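Local coordinates for sugar ABC transporter substrate-binding protein, BlMnBP1 (Bifidobacterium animalis subsp. lactis ATCC 27673, PDB 6I5R) that probably captures manno-oligosaccharides outside the cell for import by its ABC transporter, and here holds mannobiose, at residues I27-T32 against F340-T345; V116-G119 against E123-K126; G201-Y206 against K245-A250; E227-D232 against Q434-A439. All coordinates share one frame; numbering follows the deposited sequence.

All four contacts are buried. Interactions 1 and 2 lie on one side of the chain's centre and touch, Val341 CG2 packing 3.8 Å from Tyr118 OH; interaction 3 lies on the side opposite to both, with interaction 4 beside it, their centres about 16 Å apart. In the two-lobed solute-binding fold this fits one pair in each lobe. Interaction 1 alone crosses its segments with a hydrogen bond, from a buried lysine to a loop carbonyl. Interaction 2 is a short local packing of methionine on tyrosine and glycine. Interactions 3 and 4 both press a tryptophan face against aliphatic carbon, one with leucine from a helix, the other with proline from a turn.

Interaction 1: I27-T32 against F340-T345; sequences IKLGET and FVKWMT
Trp343 meets Leu29 through the base of its side chain, not the indole: Leu29 CD1 sits 3.8 Å from Trp343 CA, and Leu29 CD2 4.3 Å from Trp343 CB. The indole itself pairs edge-to-face with Phe66. One turn back, the Phe340 ring has Met344 CG over one face, offset toward the rim, and makes edge-to-face pairs with Phe66 and Phe42. The other flat group is the Ile27 carbonyl. Lys342 NZ reaches its oxygen in the carbonyl plane, on a lone pair, at 2.9 Å and a C=O...N angle of 138°. The lysine gets there fully stretched: CG stands anti to the backbone N (chi1 -172°) and every later torsion is extended. On the way its chain runs past Ile27 in the opposite sense, with Lys342 CD 3.9 Å from Ile27 CB, while Lys342 CG packs 3.9 Å from Leu29 CD1. The ammonium also bonds Tyr24 O and makes a cation-pi contact with the Tyr24 ring, which is likely to stabilise its buried charge. With an alanine at Lys342, the carbonyls of Ile27 and Tyr24 would probably lose their shared donor and a gap would open beside Ile27 and Leu29. This is how the N-terminal loop, ahead of strand 38-44, is fastened across helix 331-346 in the alpha/beta fold of a solute-binding protein.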
loop_
_atom_site.group_PDB
_atom_site.type_symbol
_atom_site.label_atom_id
_atom_site.label_comp_id
_atom_site.label_asym_id
_atom_site.label_seq_id
_atom_site.Cartn_x
_atom_site.Cartn_y
_atom_site.Cartn_z
ATOM N N ILE A 27 19.751 -18.744 -4.952
ATOM C CA ILE A 27 19.516 -19.416 -3.679
ATOM C C ILE A 27 18.639 -20.631 -3.929
ATOM O O ILE A 27 17.538 -20.507 -4.482
ATOM C CB ILE A 27 18.855 -18.453 -2.675
ATOM C CG1 ILE A 27 19.789 -17.293 -2.362
ATOM C CG2 ILE A 27 18.467 -19.173 -1.398
ATOM C CD1 ILE A 27 19.145 -16.274 -1.507
ATOM N N LYS A 28 19.095 -21.790 -3.453
ATOM C CA LYS A 28 18.300 -23.012 -3.419
ATOM C C LYS A 28 17.809 -23.222 -1.999
ATOM O O LYS A 28 18.562 -23.725 -1.148
ATOM C CB LYS A 28 19.166 -24.177 -3.883
ATOM C CG LYS A 28 19.776 -24.085 -5.337
ATOM C CD LYS A 28 20.896 -25.175 -5.484
ATOM C CE LYS A 28 21.238 -25.365 -6.961
ATOM N NZ LYS A 28 22.468 -26.207 -7.178
ATOM N N LEU A 29 16.575 -22.804 -1.724
ATOM C CA LEU A 29 16.049 -22.920 -0.368
ATOM C C LEU A 29 16.109 -24.365 0.157
ATOM O O LEU A 29 15.603 -25.307 -0.482
ATOM C CB LEU A 29 14.616 -22.409 -0.300
ATOM C CG LEU A 29 14.429 -20.937 -0.386
ATOM C CD1 LEU A 29 12.917 -20.604 -0.457
ATOM C CD2 LEU A 29 15.065 -20.221 0.809
ATOM N N GLY A 30 16.715 -24.550 1.350
ATOM C CA GLY A 30 16.928 -25.879 1.904
ATOM C C GLY A 30 18.301 -26.418 1.649
ATOM O O GLY A 30 18.702 -27.394 2.286
ATOM N N GLU A 31 19.052 -25.791 0.768
ATOM C CA GLU A 31 20.417 -26.219 0.517
ATOM C C GLU A 31 21.411 -25.093 0.714
ATOM O O GLU A 31 22.435 -25.262 1.421
ATOM C CB GLU A 31 20.486 -26.785 -0.908
ATOM C CG GLU A 31 19.697 -28.079 -1.015
ATOM C CD GLU A 31 20.304 -29.210 -0.215
ATOM O OE1 GLU A 31 21.468 -29.049 0.241
ATOM O OE2 GLU A 31 19.624 -30.264 -0.047
ATOM N N THR A 32 21.126 -23.937 0.123
ATOM C CA THR A 32 22.010 -22.789 0.255
ATOM C C THR A 32 21.982 -22.229 1.671
ATOM O O THR A 32 20.921 -22.131 2.288
ATOM C CB THR A 32 21.605 -21.680 -0.716
ATOM O OG1 THR A 32 21.401 -22.255 -2.010
ATOM C CG2 THR A 32 22.665 -20.570 -0.787
ATOM N N PHE A 340 15.840 -15.755 4.199
ATOM C CA PHE A 340 14.547 -15.563 4.847
ATOM C C PHE A 340 13.561 -14.829 3.934
ATOM O O PHE A 340 12.377 -15.168 3.891
ATOM C CB PHE A 340 14.725 -14.807 6.173
ATOM C CG PHE A 340 13.427 -14.568 6.888
ATOM C CD1 PHE A 340 12.751 -15.625 7.474
ATOM C CD2 PHE A 340 12.876 -13.306 6.947
ATOM C CE1 PHE A 340 11.538 -15.435 8.087
ATOM C CE2 PHE A 340 11.648 -13.104 7.577
ATOM C CZ PHE A 340 10.993 -14.171 8.153
ATOM N N VAL A 341 14.018 -13.806 3.210
ATOM C CA VAL A 341 13.112 -13.124 2.285
ATOM C C VAL A 341 12.621 -14.092 1.216
ATOM O O VAL A 341 11.435 -14.127 0.871
ATOM C CB VAL A 341 13.804 -11.901 1.656
ATOM C CG1 VAL A 341 12.986 -11.365 0.492
ATOM C CG2 VAL A 341 14.013 -10.820 2.686
ATOM N N LYS A 342 13.520 -14.884 0.652
ATOM C CA LYS A 342 13.071 -15.804 -0.379
ATOM C C LYS A 342 12.120 -16.839 0.202
ATOM O O LYS A 342 11.146 -17.233 -0.454
ATOM C CB LYS A 342 14.260 -16.491 -1.047
ATOM C CG LYS A 342 13.872 -17.334 -2.266
ATOM C CD LYS A 342 15.077 -17.594 -3.188
ATOM C CE LYS A 342 14.669 -18.207 -4.514
ATOM N NZ LYS A 342 15.847 -18.388 -5.418
ATOM N N TRP A 343 12.386 -17.289 1.431
ATOM C CA TRP A 343 11.470 -18.211 2.096
ATOM C C TRP A 343 10.114 -17.544 2.293
ATOM O O TRP A 343 9.063 -18.148 2.038
ATOM C CB TRP A 343 12.047 -18.700 3.448
ATOM C CG TRP A 343 11.128 -19.729 4.076
ATOM C CD1 TRP A 343 11.074 -21.062 3.787
ATOM C CD2 TRP A 343 10.076 -19.483 5.010
ATOM N NE1 TRP A 343 10.077 -21.663 4.510
ATOM C CE2 TRP A 343 9.452 -20.716 5.274
ATOM C CE3 TRP A 343 9.620 -18.343 5.679
ATOM C CZ2 TRP A 343 8.361 -20.836 6.142
ATOM C CZ3 TRP A 343 8.553 -18.470 6.571
ATOM C CH2 TRP A 343 7.935 -19.704 6.784
ATOM N N MET A 344 10.119 -16.303 2.786
ATOM C CA MET A 344 8.868 -15.567 2.913
ATOM C C MET A 344 8.135 -15.513 1.577
ATOM O O MET A 344 6.921 -15.734 1.511
ATOM C CB MET A 344 9.140 -14.155 3.426
ATOM C CG MET A 344 9.400 -14.058 4.923
ATOM S SD MET A 344 8.098 -14.753 5.969
ATOM C CE MET A 344 6.621 -13.814 5.478
ATOM N N THR A 345 8.866 -15.235 0.496
ATOM C CA THR A 345 8.238 -15.053 -0.807
ATOM C C THR A 345 7.714 -16.364 -1.371
ATOM O O THR A 345 6.574 -16.431 -1.830
ATOM C CB THR A 345 9.229 -14.419 -1.789
ATOM O OG1 THR A 345 9.675 -13.170 -1.259
ATOM C CG2 THR A 345 8.565 -14.183 -3.132
#

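Interaction 2: V116-G119 against E123-K126; sequences VPYG and EMEK
Met124 folds its thioether over the CB of Tyr118 and the backbone of Gly119. Its methyl, CE, rests 3.8 Å from Tyr118 CB, and its sulfur SD stays 4.0 Å from that same CB. Farther back along the chain, Met124 CG packs 3.7 Å from Gly119 O. Two successive bends, chi2 -64° and chi3 -65°, curl the side chain so that the methyl turns in against the root of the tyrosine while CG stays over the glycine carbonyl. Gly119 itself makes room for this. A beta carbon there would come tightly up to the sulfur, and with phi at 150° it would also jam against the carbonyl oxygen of Tyr118, so the backbone alone already calls for glycine.

The next shell fixes both partners. The Tyr118 ring leads off from the methionine, and its hydroxyl is hydrogen-bonded to Tyr323 O. Ile143 of strand 139-155 touches both Tyr118 and Met124, and the loop residues Tyr24, Pro25 and Ala131 pack on Met124 as well. Lys126 NZ makes a salt bridge of 2.9 Å to Glu123 OE2, met on the syn side, and Lys126 N bonds back to Glu123 O. What the contact closes is a tight strand-to-helix connection: short strand 119-120, paired antiparallel with 139-155, runs straight into helix 121-124, and Met124 of that helix packs back on Tyr118 and Gly119 within the solute-binding fold.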
loop_
_atom_site.group_PDB
_atom_site.type_symbol
_atom_site.label_atom_id
_atom_site.label_comp_id
_atom_site.label_asym_id
_atom_site.label_seq_id
_atom_site.Cartn_x
_atom_site.Cartn_y
_atom_site.Cartn_z
ATOM N N VAL A 116 20.833 -3.968 -0.028
ATOM C CA VAL A 116 21.533 -4.969 -0.842
ATOM C C VAL A 116 20.748 -5.209 -2.126
ATOM O O VAL A 116 19.546 -5.492 -2.063
ATOM C CB VAL A 116 21.680 -6.273 -0.063
ATOM C CG1 VAL A 116 22.384 -7.334 -0.928
ATOM C CG2 VAL A 116 22.417 -6.043 1.245
ATOM N N PRO A 117 21.375 -5.163 -3.296
ATOM C CA PRO A 117 20.652 -5.561 -4.513
ATOM C C PRO A 117 20.420 -7.065 -4.505
ATOM O O PRO A 117 21.330 -7.843 -4.214
ATOM C CB PRO A 117 21.587 -5.119 -5.655
ATOM C CG PRO A 117 22.954 -5.059 -5.034
ATOM C CD PRO A 117 22.772 -4.761 -3.563
ATOM N N TYR A 118 19.171 -7.463 -4.757
ATOM C CA TYR A 118 18.833 -8.871 -4.885
ATOM C C TYR A 118 19.367 -9.461 -6.180
ATOM O O TYR A 118 19.541 -10.675 -6.256
ATOM C CB TYR A 118 17.310 -9.080 -4.863
ATOM C CG TYR A 118 16.694 -8.859 -3.505
ATOM C CD1 TYR A 118 16.729 -9.847 -2.528
ATOM C CD2 TYR A 118 16.057 -7.667 -3.204
ATOM C CE1 TYR A 118 16.162 -9.637 -1.278
ATOM C CE2 TYR A 118 15.537 -7.438 -1.969
ATOM C CZ TYR A 118 15.564 -8.413 -1.011
ATOM O OH TYR A 118 15.003 -8.140 0.214
ATOM N N GLY A 119 19.603 -8.640 -7.190
ATOM C CA GLY A 119 19.962 -9.126 -8.512
ATOM C C GLY A 119 19.490 -8.168 -9.589
ATOM O O GLY A 119 18.712 -7.260 -9.343
ATOM N N GLU A 123 16.750 -10.286 -14.383
ATOM C CA GLU A 123 16.794 -11.644 -13.839
ATOM C C GLU A 123 15.726 -11.847 -12.772
ATOM O O GLU A 123 15.152 -12.937 -12.663
ATOM C CB GLU A 123 18.192 -11.969 -13.271
ATOM C CG GLU A 123 19.237 -12.333 -14.350
ATOM C CD GLU A 123 18.792 -13.507 -15.227
ATOM O OE1 GLU A 123 18.629 -14.632 -14.704
ATOM O OE2 GLU A 123 18.562 -13.283 -16.439
ATOM N N MET A 124 15.457 -10.819 -11.955
ATOM C CA MET A 124 14.472 -10.965 -10.893
ATOM C C MET A 124 13.071 -11.152 -11.467
ATOM O O MET A 124 12.269 -11.920 -10.927
ATOM C CB MET A 124 14.529 -9.759 -9.959
ATOM C CG MET A 124 15.833 -9.642 -9.166
ATOM S SD MET A 124 16.032 -11.051 -8.044
ATOM C CE MET A 124 14.652 -10.792 -6.905
ATOM N N GLU A 125 12.765 -10.481 -12.573
ATOM C CA GLU A 125 11.415 -10.608 -13.114
ATOM C C GLU A 125 11.118 -12.034 -13.558
ATOM O O GLU A 125 9.958 -12.348 -13.840
ATOM C CB GLU A 125 11.212 -9.610 -14.260
ATOM C CG GLU A 125 11.828 -9.987 -15.570
ATOM C CD GLU A 125 11.573 -8.947 -16.662
ATOM O OE1 GLU A 125 11.835 -9.256 -17.860
ATOM O OE2 GLU A 125 11.138 -7.830 -16.306
ATOM N N LYS A 126 12.132 -12.892 -13.647
ATOM C CA LYS A 126 11.904 -14.299 -13.934
ATOM C C LYS A 126 11.405 -15.073 -12.715
ATOM O O LYS A 126 10.884 -16.180 -12.873
ATOM C CB LYS A 126 13.189 -14.956 -14.448
ATOM C CG LYS A 126 13.801 -14.260 -15.661
ATOM C CD LYS A 126 15.037 -14.992 -16.260
ATOM C CE LYS A 126 15.601 -14.171 -17.422
ATOM N NZ LYS A 126 16.772 -14.736 -18.129
#

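Interaction 3: G201-Y206 against K245-A250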
loop_
_atom_site.group_PDB
_atom_site.type_symbol
_atom_site.label_atom_id
_atom_site.label_comp_id
_atom_site.label_asym_id
_atom_site.label_seq_id
_atom_site.Cartn_x
_atom_site.Cartn_y
_atom_site.Cartn_z
ATOM N N GLY A 201 -2.763 8.777 4.007
ATOM C CA GLY A 201 -1.891 8.718 2.843
ATOM C C GLY A 201 -2.339 7.696 1.808
ATOM O O GLY A 201 -1.978 7.807 0.631
ATOM N N ALA A 202 -3.081 6.670 2.237
ATOM C CA ALA A 202 -3.576 5.635 1.332
ATOM C C ALA A 202 -4.418 6.200 0.201
ATOM O O ALA A 202 -4.502 5.586 -0.871
ATOM C CB ALA A 202 -4.384 4.602 2.133
ATOM N N TRP A 203 -5.022 7.379 0.394
ATOM C CA TRP A 203 -5.806 7.947 -0.690
ATOM C C TRP A 203 -4.967 8.189 -1.940
ATOM O O TRP A 203 -5.511 8.193 -3.049
ATOM C CB TRP A 203 -6.482 9.234 -0.216
ATOM C CG TRP A 203 -7.665 8.936 0.639
ATOM C CD1 TRP A 203 -7.657 8.593 1.957
ATOM C CD2 TRP A 203 -9.033 8.916 0.218
ATOM N NE1 TRP A 203 -8.954 8.376 2.396
ATOM C CE2 TRP A 203 -9.811 8.569 1.342
ATOM C CE3 TRP A 203 -9.678 9.156 -1.004
ATOM C CZ2 TRP A 203 -11.204 8.453 1.276
ATOM C CZ3 TRP A 203 -11.057 9.051 -1.059
ATOM C CH2 TRP A 203 -11.801 8.689 0.071
ATOM N N ASP A 204 -3.644 8.340 -1.796
ATOM C CA ASP A 204 -2.784 8.499 -2.958
ATOM C C ASP A 204 -2.706 7.226 -3.791
ATOM O O ASP A 204 -2.223 7.264 -4.925
ATOM C CB ASP A 204 -1.358 8.882 -2.543
ATOM C CG ASP A 204 -1.236 10.307 -1.979
ATOM O OD1 ASP A 204 -2.192 11.100 -2.062
ATOM O OD2 ASP A 204 -0.152 10.639 -1.458
ATOM N N GLN A 205 -3.163 6.100 -3.248
ATOM C CA GLN A 205 -3.056 4.833 -3.949
ATOM C C GLN A 205 -4.076 4.688 -5.056
ATOM O O GLN A 205 -3.995 3.722 -5.820
ATOM C CB GLN A 205 -3.223 3.688 -2.958
ATOM C CG GLN A 205 -2.107 3.651 -1.921
ATOM C CD GLN A 205 -2.314 2.610 -0.844
ATOM O OE1 GLN A 205 -3.302 1.876 -0.842
ATOM N NE2 GLN A 205 -1.370 2.548 0.101
ATOM N N TYR A 206 -5.007 5.626 -5.171
ATOM C CA TYR A 206 -6.099 5.513 -6.130
ATOM C C TYR A 206 -5.974 6.443 -7.318
ATOM O O TYR A 206 -6.765 6.327 -8.268
ATOM C CB TYR A 206 -7.438 5.798 -5.435
ATOM C CG TYR A 206 -7.655 4.861 -4.292
ATOM C CD1 TYR A 206 -7.044 5.086 -3.074
ATOM C CD2 TYR A 206 -8.416 3.739 -4.434
ATOM C CE1 TYR A 206 -7.185 4.216 -2.035
ATOM C CE2 TYR A 206 -8.575 2.865 -3.390
ATOM C CZ TYR A 206 -7.969 3.111 -2.181
ATOM O OH TYR A 206 -8.114 2.212 -1.140
ATOM N N LYS A 245 -11.598 14.676 -4.256
ATOM C CA LYS A 245 -12.925 15.245 -4.058
ATOM C C LYS A 245 -13.879 14.225 -3.444
ATOM O O LYS A 245 -14.836 14.603 -2.770
ATOM C CB LYS A 245 -13.477 15.756 -5.389
ATOM C CG LYS A 245 -14.888 16.338 -5.315
ATOM C CD LYS A 245 -15.247 16.927 -6.678
ATOM C CE LYS A 245 -16.387 17.974 -6.580
ATOM N NZ LYS A 245 -17.657 17.328 -6.146
ATOM N N THR A 246 -13.665 12.940 -3.691
ATOM C CA THR A 246 -14.466 11.934 -3.000
ATOM C C THR A 246 -14.320 12.071 -1.494
ATOM O O THR A 246 -15.312 12.089 -0.754
ATOM C CB THR A 246 -14.052 10.538 -3.450
ATOM O OG1 THR A 246 -14.398 10.354 -4.833
ATOM C CG2 THR A 246 -14.751 9.488 -2.598
ATOM N N LEU A 247 -13.081 12.151 -1.014
ATOM C CA LEU A 247 -12.876 12.321 0.420
ATOM C C LEU A 247 -13.443 13.656 0.885
ATOM O O LEU A 247 -14.149 13.727 1.895
ATOM C CB LEU A 247 -11.395 12.233 0.767
ATOM C CG LEU A 247 -11.064 12.542 2.216
ATOM C CD1 LEU A 247 -11.677 11.567 3.166
ATOM C CD2 LEU A 247 -9.536 12.519 2.370
ATOM N N TYR A 248 -13.118 14.730 0.158
ATOM C CA TYR A 248 -13.598 16.060 0.519
ATOM C C TYR A 248 -15.119 16.066 0.658
ATOM O O TYR A 248 -15.664 16.527 1.662
ATOM C CB TYR A 248 -13.164 17.099 -0.530
ATOM C CG TYR A 248 -13.553 18.517 -0.170
ATOM C CD1 TYR A 248 -14.856 18.964 -0.338
ATOM C CD2 TYR A 248 -12.633 19.399 0.376
ATOM C CE1 TYR A 248 -15.236 20.222 0.034
ATOM C CE2 TYR A 248 -12.998 20.694 0.721
ATOM C CZ TYR A 248 -14.318 21.092 0.556
ATOM O OH TYR A 248 -14.729 22.357 0.900
ATOM N N ASP A 249 -15.810 15.549 -0.350
ATOM C CA ASP A 249 -17.272 15.623 -0.349
ATOM C C ASP A 249 -17.867 14.782 0.762
ATOM O O ASP A 249 -18.867 15.168 1.375
ATOM C CB ASP A 249 -17.828 15.146 -1.694
ATOM C CG ASP A 249 -17.673 16.173 -2.783
ATOM O OD1 ASP A 249 -17.329 17.336 -2.472
ATOM O OD2 ASP A 249 -17.874 15.794 -3.956
ATOM N N ALA A 250 -17.306 13.600 0.998
ATOM C CA ALA A 250 -17.836 12.735 2.045
ATOM C C ALA A 250 -17.781 13.425 3.401
ATOM O O ALA A 250 -18.700 13.284 4.215
ATOM C CB ALA A 250 -17.047 11.428 2.088
#
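Trp203 lies flat against Leu247, joining a 3-10 turn, 202-205, to helix 239-252 within one lobe of the periplasmic-binding-protein fold. The turn directly follows helix 197-201, whose Trp198 lines the glycan pocket; the side chain of Trp203 is about 12 Å from the bound mannobiose and is not one of the pocket residues.

The main interaction is CH-pi. Leu247 CB sits over the six-membered ring, 3.6 Å from its centroid and only 11° off the ring normal. CG of the leucine is anti to the backbone N (chi1 174°), which carries its branches along the same ring system: CD1 stays by the six-membered ring, 3.7 Å from Trp203 CZ2, and CD2 reaches the five-membered ring, 4.2 Å from Trp203 NE1.

A second apolar touch comes at the rim. Thr246 CG2 approaches near the ring plane, 4.0 Å from Trp203 CZ3, while the threonine hydroxyl is turned to Ala242 O of its own helix. Phe305 packs on both Trp203 and Thr246, and Ile411 of helix 409-420 backs Leu247. Swapping Trp203 for an alanine would probably open a gap beneath Leu247 and leave the Thr246 methyl without its aromatic edge.

Polar bonds hold the two frames. Gln205 N to Ala202 O, 2.8 Å, is one of the i-to-i+3 bonds of the turn, and Asp204 ties that turn to Tyr244 of the facing helix and to Lys410. On the helix, Lys245 reaches forward one turn, placing NZ 2.7 Å from Asp249 OD2 on the oxygen's syn lone pair.

Interaction 4: E227-D232 against Q434-A439; sequences EPFKKD and QKWAKA
A type I beta turn from Glu227 to Lys230 offers its two central residues, Pro228 and Phe229, to one face of Trp436 on the C-terminal helix 425-443. Pro228 CG stands over the five-membered ring in a CH-pi contact, 3.8 Å from the centroid and 28° off the normal. Its neighbour in the ring is closer still to an atom of the indole, with Pro228 CD 3.3 Å from Trp436 CD1. Phe229 comes in edge first, making a T-shaped pair with that same five-membered ring: the planes stand at 76° and the centroids are 5.5 Å apart. Its CE2 atom is 4.1 Å from Trp436 CB.

In the fold, this turn lies in the loop between helices 217-224 and 239-252, so the contact lays that loop on the last long helix of the solute-binding protein. Asn433, one turn-length back on the helix, accepts from Phe229 N through OD1, and Trp432 meets the Phe229 ring edge-to-face. With CG anti to the backbone N (chi1 -168°) the indole lies across the turn, where Pro228 and Phe229 both meet the same face. NE1 donates to Leu222 O, and helix 391-399, which carries the zinc ligand Asn394, packs on the indole through Val395, Asn396 and Ser399.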
loop_
_atom_site.group_PDB
_atom_site.type_symbol
_atom_site.label_atom_id
_atom_site.label_comp_id
_atom_site.label_asym_id
_atom_site.label_seq_id
_atom_site.Cartn_x
_atom_site.Cartn_y
_atom_site.Cartn_z
ATOM N N GLU A 227 0.101 20.306 -13.840
ATOM C CA GLU A 227 -1.051 20.459 -12.947
ATOM C C GLU A 227 -1.919 19.203 -12.985
ATOM O O GLU A 227 -3.073 19.219 -13.454
ATOM C CB GLU A 227 -1.857 21.706 -13.304
ATOM C CG GLU A 227 -1.122 23.010 -13.139
ATOM C CD GLU A 227 -2.074 24.209 -13.175
ATOM O OE1 GLU A 227 -2.557 24.585 -14.282
ATOM O OE2 GLU A 227 -2.375 24.748 -12.088
ATOM N N PRO A 228 -1.417 18.102 -12.416
ATOM C CA PRO A 228 -2.150 16.826 -12.492
ATOM C C PRO A 228 -3.349 16.729 -11.568
ATOM O O PRO A 228 -4.134 15.786 -11.708
ATOM C CB PRO A 228 -1.093 15.786 -12.107
ATOM C CG PRO A 228 -0.132 16.556 -11.185
ATOM C CD PRO A 228 -0.110 17.975 -11.734
ATOM N N PHE A 229 -3.507 17.649 -10.633
ATOM C CA PHE A 229 -4.594 17.588 -9.676
ATOM C C PHE A 229 -5.801 18.403 -10.106
ATOM O O PHE A 229 -6.821 18.367 -9.414
ATOM C CB PHE A 229 -4.066 18.034 -8.323
ATOM C CG PHE A 229 -2.834 17.285 -7.925
ATOM C CD1 PHE A 229 -2.883 15.912 -7.705
ATOM C CD2 PHE A 229 -1.619 17.928 -7.813
ATOM C CE1 PHE A 229 -1.721 15.206 -7.333
ATOM C CE2 PHE A 229 -0.482 17.233 -7.467
ATOM C CZ PHE A 229 -0.528 15.879 -7.220
ATOM N N LYS A 230 -5.720 19.051 -11.265
ATOM C CA LYS A 230 -6.848 19.774 -11.806
ATOM C C LYS A 230 -7.955 18.817 -12.234
ATOM O O LYS A 230 -7.716 17.668 -12.610
ATOM C CB LYS A 230 -6.417 20.638 -13.005
ATOM C CG LYS A 230 -6.076 19.887 -14.273
ATOM C CD LYS A 230 -5.675 20.867 -15.409
ATOM C CE LYS A 230 -6.844 21.828 -15.803
ATOM N NZ LYS A 230 -7.931 21.149 -16.547
ATOM N N LYS A 231 -9.181 19.324 -12.195
ATOM C CA LYS A 231 -10.308 18.583 -12.732
ATOM C C LYS A 231 -10.088 18.313 -14.212
ATOM O O LYS A 231 -9.638 19.191 -14.958
ATOM C CB LYS A 231 -11.598 19.386 -12.529
ATOM C CG LYS A 231 -12.870 18.700 -13.020
ATOM C CD LYS A 231 -14.060 19.673 -13.069
ATOM C CE LYS A 231 -14.480 20.234 -11.707
ATOM N NZ LYS A 231 -15.617 21.224 -11.925
ATOM N N ASP A 232 -10.429 17.097 -14.631
ATOM C CA ASP A 232 -10.342 16.704 -16.035
ATOM C C ASP A 232 -11.618 17.195 -16.727
ATOM O O ASP A 232 -12.713 16.739 -16.408
ATOM C CB ASP A 232 -10.182 15.191 -16.174
ATOM C CG ASP A 232 -10.027 14.767 -17.618
ATOM O OD1 ASP A 232 -8.959 15.042 -18.206
ATOM O OD2 ASP A 232 -10.989 14.215 -18.184
ATOM N N GLN A 434 0.320 24.172 -7.968
ATOM C CA GLN A 434 1.355 25.195 -8.117
ATOM C C GLN A 434 2.698 24.698 -7.578
ATOM O O GLN A 434 3.756 24.931 -8.191
ATOM C CB GLN A 434 0.871 26.489 -7.434
ATOM C CG GLN A 434 -0.249 27.154 -8.236
ATOM C CD GLN A 434 -1.209 28.050 -7.452
ATOM O OE1 GLN A 434 -1.114 28.195 -6.227
ATOM N NE2 GLN A 434 -2.154 28.645 -8.176
ATOM N N LYS A 435 2.672 23.944 -6.479
ATOM C CA LYS A 435 3.894 23.354 -5.949
ATOM C C LYS A 435 4.407 22.257 -6.866
ATOM O O LYS A 435 5.617 22.152 -7.103
ATOM C CB LYS A 435 3.662 22.800 -4.543
ATOM C CG LYS A 435 3.421 23.912 -3.507
ATOM C CD LYS A 435 3.199 23.422 -2.088
ATOM C CE LYS A 435 2.916 24.609 -1.155
ATOM N NZ LYS A 435 2.502 24.165 0.215
ATOM N N TRP A 436 3.503 21.418 -7.384
ATOM C CA TRP A 436 3.917 20.369 -8.309
ATOM C C TRP A 436 4.441 20.962 -9.600
ATOM O O TRP A 436 5.467 20.521 -10.122
ATOM C CB TRP A 436 2.738 19.458 -8.616
ATOM C CG TRP A 436 3.081 18.219 -9.304
ATOM C CD1 TRP A 436 2.990 17.979 -10.641
ATOM C CD2 TRP A 436 3.507 17.004 -8.703
ATOM N NE1 TRP A 436 3.352 16.687 -10.914
ATOM C CE2 TRP A 436 3.676 16.069 -9.735
ATOM C CE3 TRP A 436 3.791 16.623 -7.392
ATOM C CZ2 TRP A 436 4.114 14.785 -9.503
ATOM C CZ3 TRP A 436 4.212 15.358 -7.168
ATOM C CH2 TRP A 436 4.386 14.449 -8.216
ATOM N N ALA A 437 3.757 21.988 -10.102
ATOM C CA ALA A 437 4.126 22.584 -11.375
ATOM C C ALA A 437 5.555 23.119 -11.342
ATOM O O ALA A 437 6.294 22.961 -12.318
ATOM C CB ALA A 437 3.114 23.667 -11.735
ATOM N N LYS A 438 5.981 23.700 -10.207
ATOM C CA LYS A 438 7.355 24.178 -10.084
ATOM C C LYS A 438 8.317 23.011 -10.045
ATOM O O LYS A 438 9.401 23.071 -10.630
ATOM C CB LYS A 438 7.510 25.052 -8.836
ATOM C CG LYS A 438 6.977 26.462 -9.081
ATOM C CD LYS A 438 6.656 27.249 -7.810
ATOM C CE LYS A 438 7.881 27.587 -7.004
ATOM N NZ LYS A 438 7.480 28.691 -6.023
ATOM N N ALA A 439 7.928 21.933 -9.363
ATOM C CA ALA A 439 8.796 20.775 -9.234
ATOM C C ALA A 439 8.957 20.051 -10.567
ATOM O O ALA A 439 10.044 19.549 -10.883
ATOM C CB ALA A 439 8.233 19.838 -8.167
#